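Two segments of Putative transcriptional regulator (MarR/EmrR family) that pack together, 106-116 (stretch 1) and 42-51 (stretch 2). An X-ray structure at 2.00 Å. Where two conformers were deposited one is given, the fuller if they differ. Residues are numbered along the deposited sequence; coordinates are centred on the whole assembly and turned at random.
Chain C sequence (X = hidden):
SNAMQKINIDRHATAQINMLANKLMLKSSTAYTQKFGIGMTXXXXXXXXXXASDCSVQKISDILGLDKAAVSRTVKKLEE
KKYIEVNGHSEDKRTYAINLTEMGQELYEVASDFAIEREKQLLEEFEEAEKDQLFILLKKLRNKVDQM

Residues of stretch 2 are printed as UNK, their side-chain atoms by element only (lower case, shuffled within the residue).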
# COMPACT_ATOMS: atom_id res chain seq x y z
N GLU C 106 -5.12 -9.03 21.42
CA GLU C 106 -4.14 -8.40 22.32
C GLU C 106 -3.11 -7.63 21.49
O GLU C 106 -2.75 -6.50 21.81
CB GLU C 106 -3.41 -9.45 23.15
CG GLU C 106 -4.26 -10.17 24.18
CD GLU C 106 -3.57 -11.42 24.70
OE1 GLU C 106 -2.58 -11.84 24.08
OE2 GLU C 106 -4.01 -12.00 25.71
N LEU C 107 -2.66 -8.26 20.41
CA LEU C 107 -1.72 -7.59 19.50
C LEU C 107 -2.34 -6.28 19.00
O LEU C 107 -1.70 -5.21 19.05
CB LEU C 107 -1.36 -8.51 18.33
CG LEU C 107 -0.47 -7.90 17.24
CD1 LEU C 107 0.82 -7.32 17.86
CD2 LEU C 107 -0.14 -8.93 16.18
N TYR C 108 -3.59 -6.34 18.57
CA TYR C 108 -4.23 -5.14 18.07
C TYR C 108 -4.28 -4.06 19.15
O TYR C 108 -4.02 -2.88 18.90
CB TYR C 108 -5.65 -5.42 17.55
CG TYR C 108 -6.32 -4.16 17.09
CD1 TYR C 108 -6.05 -3.62 15.84
CD2 TYR C 108 -7.19 -3.47 17.94
CE1 TYR C 108 -6.65 -2.43 15.43
CE2 TYR C 108 -7.79 -2.29 17.54
CZ TYR C 108 -7.52 -1.78 16.29
OH TYR C 108 -8.14 -0.61 15.91
N GLU C 109 -4.63 -4.49 20.36
CA GLU C 109 -4.73 -3.60 21.50
C GLU C 109 -3.40 -2.86 21.69
O GLU C 109 -3.39 -1.64 21.79
CB GLU C 109 -5.08 -4.41 22.75
CG GLU C 109 -5.20 -3.61 24.05
CD GLU C 109 -5.44 -4.51 25.27
OE1 GLU C 109 -5.60 -5.75 25.10
OE2 GLU C 109 -5.47 -3.98 26.40
N VAL C 110 -2.29 -3.59 21.72
CA VAL C 110 -1.00 -2.93 21.92
C VAL C 110 -0.43 -2.21 20.69
O VAL C 110 0.21 -1.18 20.83
CB VAL C 110 0.06 -3.88 22.58
CG1 VAL C 110 -0.45 -4.41 23.93
CG2 VAL C 110 0.46 -5.02 21.65
N ALA C 111 -0.65 -2.74 19.49
CA ALA C 111 -0.05 -2.13 18.29
C ALA C 111 -0.86 -0.94 17.77
O ALA C 111 -0.33 -0.10 17.04
CB ALA C 111 0.14 -3.16 17.17
N SER C 112 -2.14 -0.87 18.13
CA SER C 112 -2.97 0.22 17.61
C SER C 112 -2.48 1.58 18.13
O SER C 112 -2.54 2.58 17.42
CB SER C 112 -4.46 -0.01 17.91
OG SER C 112 -4.68 -0.19 19.29
N ASP C 113 -1.94 1.61 19.35
CA ASP C 113 -1.38 2.86 19.87
C ASP C 113 -0.23 3.38 19.00
O ASP C 113 -0.11 4.58 18.76
CB ASP C 113 -0.86 2.64 21.29
CG ASP C 113 -1.92 2.09 22.21
OD1 ASP C 113 -3.04 2.63 22.18
OD2 ASP C 113 -1.64 1.12 22.94
N PHE C 114 0.59 2.46 18.54
CA PHE C 114 1.70 2.77 17.66
C PHE C 114 1.19 3.26 16.30
O PHE C 114 1.71 4.23 15.76
CB PHE C 114 2.54 1.51 17.53
CG PHE C 114 3.80 1.67 16.73
CD1 PHE C 114 4.86 2.44 17.19
CD2 PHE C 114 3.96 0.99 15.53
CE1 PHE C 114 6.05 2.54 16.46
CE2 PHE C 114 5.14 1.08 14.80
CZ PHE C 114 6.19 1.87 15.26
N ALA C 115 0.16 2.61 15.77
CA ALA C 115 -0.47 3.03 14.52
C ALA C 115 -1.01 4.46 14.64
O ALA C 115 -0.88 5.29 13.74
CB ALA C 115 -1.60 2.06 14.13
N ILE C 116 -1.63 4.74 15.78
CA ILE C 116 -2.22 6.05 16.02
C ILE C 116 -1.15 7.13 16.09
O ILE C 116 -1.31 8.20 15.51
CB ILE C 116 -3.09 6.02 17.31
CG1 ILE C 116 -4.40 5.28 17.03
CG2 ILE C 116 -3.41 7.43 17.80
CD1 ILE C 116 -5.06 4.74 18.29
N UNK C 42 0.68 -7.77 7.43
CA UNK C 42 0.04 -8.43 8.57
C UNK C 42 -0.74 -7.43 9.43
O UNK C 42 -1.90 -7.68 9.79
o UNK C 42 2.73 -12.37 9.30
c UNK C 42 2.74 -11.13 9.32
o UNK C 42 3.65 -10.48 9.85
c UNK C 42 1.10 -9.17 9.40
c UNK C 42 1.58 -10.41 8.65
N UNK C 43 -0.09 -6.31 9.77
CA UNK C 43 -0.75 -5.25 10.55
C UNK C 43 -2.01 -4.71 9.86
O UNK C 43 -3.05 -4.54 10.49
c UNK C 43 -1.52 -3.76 13.63
c UNK C 43 -2.77 -1.22 13.67
c UNK C 43 -2.94 -2.11 14.69
c UNK C 43 -2.33 -3.37 14.68
n UNK C 43 -1.60 -0.93 11.48
c UNK C 43 -1.32 -2.87 12.58
c UNK C 43 -0.54 -2.92 11.37
c UNK C 43 0.22 -4.09 10.88
c UNK C 43 -0.76 -1.73 10.73
c UNK C 43 -1.95 -1.61 12.61
N UNK C 44 -1.93 -4.43 8.56
CA UNK C 44 -3.10 -3.91 7.84
C UNK C 44 -4.29 -4.86 7.97
O UNK C 44 -5.43 -4.44 8.17
n UNK C 44 -1.91 -2.48 1.85
n UNK C 44 -3.84 -1.26 2.12
c UNK C 44 -2.76 -3.65 6.35
c UNK C 44 -2.75 -1.84 2.64
c UNK C 44 -1.36 -2.36 4.64
c UNK C 44 -1.66 -2.57 6.14
n UNK C 44 -2.52 -1.78 3.95
N UNK C 45 -4.02 -6.15 7.87
CA UNK C 45 -5.10 -7.12 7.96
C UNK C 45 -5.66 -7.25 9.38
O UNK C 45 -6.87 -7.28 9.57
c UNK C 45 -4.53 -8.38 5.90
c UNK C 45 -4.65 -8.48 7.42
c UNK C 45 -5.65 -9.55 7.81
c UNK C 45 -3.86 -9.57 5.24
N UNK C 46 -4.77 -7.33 10.36
CA UNK C 46 -5.19 -7.37 11.76
C UNK C 46 -6.09 -6.18 12.07
O UNK C 46 -7.14 -6.31 12.73
c UNK C 46 -3.94 -7.41 12.69
c UNK C 46 -1.95 -8.88 13.08
c UNK C 46 -3.37 -8.83 12.69
c UNK C 46 -4.27 -6.98 14.11
N UNK C 47 -5.70 -5.01 11.58
CA UNK C 47 -6.48 -3.80 11.85
C UNK C 47 -7.86 -3.87 11.19
O UNK C 47 -8.86 -3.40 11.75
o UNK C 47 -6.54 -1.41 11.48
c UNK C 47 -5.70 -2.55 11.43
N UNK C 48 -7.93 -4.48 10.01
CA UNK C 48 -9.24 -4.69 9.36
C UNK C 48 -10.09 -5.67 10.17
O UNK C 48 -11.26 -5.41 10.41
c UNK C 48 -9.13 -5.18 7.90
c UNK C 48 -10.51 -5.62 7.37
c UNK C 48 -8.55 -4.09 7.03
N UNK C 49 -9.50 -6.76 10.63
CA UNK C 49 -10.23 -7.75 11.41
C UNK C 49 -10.77 -7.17 12.72
O UNK C 49 -11.82 -7.58 13.21
c UNK C 49 -8.91 -9.78 10.43
c UNK C 49 -10.13 -10.29 9.67
c UNK C 49 -8.03 -10.92 10.79
c UNK C 49 -9.37 -8.99 11.67
N UNK C 50 -10.07 -6.20 13.30
CA UNK C 50 -10.55 -5.67 14.58
C UNK C 50 -11.78 -4.78 14.38
O UNK C 50 -12.52 -4.52 15.32
c UNK C 50 -9.45 -4.87 15.28
o UNK C 50 -9.37 -3.57 14.74
N UNK C 51 -11.98 -4.31 13.15
CA UNK C 51 -12.92 -3.24 12.84
C UNK C 51 -14.21 -3.76 12.25
O UNK C 51 -15.25 -3.12 12.33
c UNK C 51 -12.32 -2.28 11.81
o UNK C 51 -11.27 -1.49 12.34
O HOH W 1 -10.69 -0.44 14.76

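Position 42 carries three carbons in a row, the third bearing two oxygens, and reaches nothing on stretch 1. A carboxylate at the end of two further carbons is Glu-42; both oxygens are hydrogen-bonded elsewhere in the structure, which suits a buried charge.

At position 43 one carbon leads to fused five- and six-membered rings holding eight carbons and one nitrogen. The CB leaves the helix sideways, but the six-membered ring reaches Tyr-108, Ala-111, Ser-112 and Ala-115. This indole is Trp-43. Its CZ3 lies 3.5 Å from Ala-111 CB, CZ2 lies 3.5 Å from Ala-115 CB, and CH2 is 3.7 Å from Ser-112 CA. The small side chains of that helix leave room for so broad a group.

Position 44 shows three carbons, a nitrogen, and a carbon with two more nitrogens, out of reach of stretch 1. This guanidinium is Arg-44; it is buried, but NH1 and NH2 are hydrogen-bonded elsewhere in the structure, so its charge is satisfied. Position 45 has four carbons, forked at the first, with one arm two carbons long, likewise out of reach. This is Ile-45, apolar as suits a buried place.

The same forked pattern recurs at position 46, now pointing toward stretch 1 and touching Leu-107 and Tyr-108: Ile-46. Its CD1 meets Leu-107 CD2 at 3.6 Å, while its CG2 lies at the edge of the Tyr-108 ring, 4.0 Å from Tyr-108 CB. A branched apolar chain can serve both neighbours.

Position 47 has one carbon and one oxygen, and its backbone lies against the Tyr-108 ring; this is Ser-47. Here the helices come close, with Ser-47 CA 6.7 Å from Tyr-108 CA, and a short side chain lets Tyr-108 CE1 approach Ser-47 CA to 3.8 Å.

At position 48 one carbon carries two others and points away: Val-48. Position 49, four carbons forked at the second, touches nothing on stretch 1: Leu-49. Both are apolar, fitting their burial.

Position 50 again has one carbon and one oxygen, its CB over the face of the Tyr-108 ring: Ser-50. That CB stands 3.5 Å from the ring centroid, a CH-pi contact that so compact a residue permits. Position 51 repeats the pattern without contact: Ser-51, exposed, where a small hydroxyl can meet water.

The contact works by mutual insertion of Trp-43 and Tyr-108, whose rings are nearly parallel but barely overlap. No direct hydrogen bond joins the helices; water 1 links Tyr-108 OH, at 2.8 Å, to Ser-51 OG, at 2.7 Å.

Stretch 2 42-51: EWRIISVLSS
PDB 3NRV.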